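Local coordinates for crystal protein (Bacillus thuringiensis serovar dakota, PDB 2ZTB) that probably kills the cancer cells it recognises by forming pores in their membranes, as an activated parasporin-2 toxin of the aerolysin-like beta-pore-forming type, at residues F120-K125 / T142-S147. Residues are numbered along the deposited sequence; the frame is centred on the assembly and turned at random.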
loop_
_atom_site.group_PDB
_atom_site.type_symbol
_atom_site.label_atom_id
_atom_site.label_comp_id
_atom_site.label_asym_id
_atom_site.label_seq_id
_atom_site.Cartn_x
_atom_site.Cartn_y
_atom_site.Cartn_z
ATOM N N PHE A 120 -4.851 6.389 -11.107
ATOM C CA PHE A 120 -3.639 6.230 -11.883
ATOM C C PHE A 120 -3.268 4.759 -12.026
ATOM O O PHE A 120 -3.635 3.933 -11.185
ATOM C CB PHE A 120 -2.491 7.001 -11.233
ATOM C CG PHE A 120 -2.605 8.491 -11.388
ATOM C CD1 PHE A 120 -3.204 9.259 -10.397
ATOM C CD2 PHE A 120 -2.135 9.117 -12.542
ATOM C CE1 PHE A 120 -3.317 10.652 -10.549
ATOM C CE2 PHE A 120 -2.246 10.505 -12.709
ATOM C CZ PHE A 120 -2.829 11.274 -11.708
ATOM N N LYS A 121 -2.577 4.431 -13.113
ATOM C CA LYS A 121 -2.181 3.050 -13.374
ATOM C C LYS A 121 -0.663 2.962 -13.442
ATOM O O LYS A 121 -0.092 2.888 -14.514
ATOM C CB LYS A 121 -2.820 2.539 -14.677
ATOM C CG LYS A 121 -4.336 2.700 -14.744
ATOM C CD LYS A 121 -4.914 2.126 -16.032
ATOM C CE LYS A 121 -6.430 2.204 -16.039
ATOM N NZ LYS A 121 -6.885 3.632 -16.029
ATOM N N PHE A 122 -0.017 3.003 -12.287
ATOM C CA PHE A 122 1.431 2.811 -12.191
ATOM C C PHE A 122 1.845 1.363 -12.277
ATOM O O PHE A 122 1.223 0.487 -11.675
ATOM C CB PHE A 122 1.972 3.409 -10.907
ATOM C CG PHE A 122 1.975 4.907 -10.897
ATOM C CD1 PHE A 122 0.906 5.610 -10.373
ATOM C CD2 PHE A 122 3.063 5.614 -11.408
ATOM C CE1 PHE A 122 0.915 6.994 -10.347
ATOM C CE2 PHE A 122 3.078 7.003 -11.392
ATOM C CZ PHE A 122 1.994 7.695 -10.865
ATOM N N THR A 123 2.918 1.145 -13.031
ATOM C CA THR A 123 3.491 -0.157 -13.309
ATOM C C THR A 123 4.655 -0.448 -12.357
ATOM O O THR A 123 4.850 -1.593 -11.938
ATOM C CB THR A 123 3.945 -0.218 -14.797
ATOM O OG1 THR A 123 2.828 -0.597 -15.610
ATOM C CG2 THR A 123 5.087 -1.202 -15.032
ATOM N N SER A 124 5.410 0.590 -12.000
ATOM C CA SER A 124 6.576 0.394 -11.135
ATOM C C SER A 124 6.216 0.209 -9.672
ATOM O O SER A 124 5.350 0.892 -9.136
ATOM C CB SER A 124 7.637 1.490 -11.314
ATOM O OG SER A 124 7.114 2.689 -11.838
ATOM N N LYS A 125 6.891 -0.738 -9.037
ATOM C CA LYS A 125 6.622 -1.065 -7.646
ATOM C C LYS A 125 6.955 0.124 -6.755
ATOM O O LYS A 125 7.881 0.885 -7.036
ATOM C CB LYS A 125 7.430 -2.289 -7.229
ATOM C CG LYS A 125 7.197 -3.527 -8.087
ATOM C CD LYS A 125 5.905 -4.259 -7.743
ATOM C CE LYS A 125 5.794 -5.520 -8.589
ATOM N NZ LYS A 125 4.899 -6.542 -7.991
ATOM N N THR A 142 5.658 -2.795 -3.647
ATOM C CA THR A 142 4.247 -3.070 -3.898
ATOM C C THR A 142 3.659 -2.370 -5.125
ATOM O O THR A 142 4.009 -1.224 -5.426
ATOM C CB THR A 142 3.403 -2.804 -2.622
ATOM O OG1 THR A 142 2.126 -3.433 -2.745
ATOM C CG2 THR A 142 3.237 -1.315 -2.357
ATOM N N THR A 143 2.771 -3.066 -5.833
ATOM C CA THR A 143 2.002 -2.460 -6.914
ATOM C C THR A 143 0.943 -1.531 -6.316
ATOM O O THR A 143 0.115 -1.945 -5.500
ATOM C CB THR A 143 1.329 -3.521 -7.814
ATOM O OG1 THR A 143 2.321 -4.392 -8.356
ATOM C CG2 THR A 143 0.557 -2.863 -8.968
ATOM N N ILE A 144 0.997 -0.268 -6.718
ATOM C CA ILE A 144 0.044 0.740 -6.277
ATOM C C ILE A 144 -1.378 0.310 -6.634
ATOM O O ILE A 144 -1.640 -0.124 -7.764
ATOM C CB ILE A 144 0.389 2.113 -6.870
ATOM C CG1 ILE A 144 1.824 2.495 -6.461
ATOM C CG2 ILE A 144 -0.622 3.168 -6.436
ATOM C CD1 ILE A 144 2.407 3.730 -7.206
ATOM N N GLY A 145 -2.269 0.371 -5.641
ATOM C CA GLY A 145 -3.654 -0.008 -5.828
ATOM C C GLY A 145 -3.933 -1.424 -5.392
ATOM O O GLY A 145 -5.021 -1.930 -5.643
ATOM N N THR A 146 -2.957 -2.073 -4.747
ATOM C CA THR A 146 -3.104 -3.464 -4.309
ATOM C C THR A 146 -2.902 -3.626 -2.791
ATOM O O THR A 146 -2.543 -2.673 -2.092
ATOM C CB THR A 146 -2.132 -4.425 -5.061
ATOM O OG1 THR A 146 -0.792 -4.180 -4.623
ATOM C CG2 THR A 146 -2.222 -4.229 -6.593
ATOM N N SER A 147 -3.149 -4.836 -2.301
ATOM C CA SER A 147 -2.866 -5.191 -0.909
ATOM C C SER A 147 -2.016 -6.445 -0.849
ATOM O O SER A 147 -2.228 -7.367 -1.622
ATOM C CB SER A 147 -4.169 -5.414 -0.114
ATOM O OG SER A 147 -4.956 -4.232 -0.111
HETATM O O HOH W 1 2.621 0.229 -8.997
HETATM O O HOH W 2 -1.112 0.683 -10.262
HETATM O O HOH W 3 3.423 -3.472 -11.047
#
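Phe122 CG and Ile144 CG1 both lie anti to the carbonyl carbon, beside the backbone N (chi1 -72° and -57°), and Ile144 then runs on extended to CD1. The two side chains lie side by side and point the same way. Ile144 CD1 rests 3.7 Å from Phe122 CB and meets the ring obliquely near Phe122 CG and Phe122 CD1. Lys125 bends at chi2 (-79°), so its chain crosses Thr143. Its NZ makes a weak hydrogen bond of 3.4 Å to Thr143 OG1.

The backbones are joined mainly through water. One water donates to Phe122 O and Ser124 O and accepts from Ile144 N at 2.8 Å. A second donates to Phe122 O and to Ile144 O, both at 2.7 Å. Phe122 O is thus gripped by two waters. A third links Thr123 O to Thr143 OG1. Thr143 to Thr146 form a type II beta turn, with Gly145 at the position whose backbone angles call for glycine; Thr146 OG1 donates to Thr143 O at 2.6 Å.

The contact joins the loop before strand 126-132 to the turn between strands 136-142 and 147-164, at the base of the hairpin of strands 126-132 and 136-142. Phe122 and Ile144 also pack on Val65 of strand 61-90, and Phe122 reaches Ile4 of strand 4-7 and Ile189 of strand 168-199.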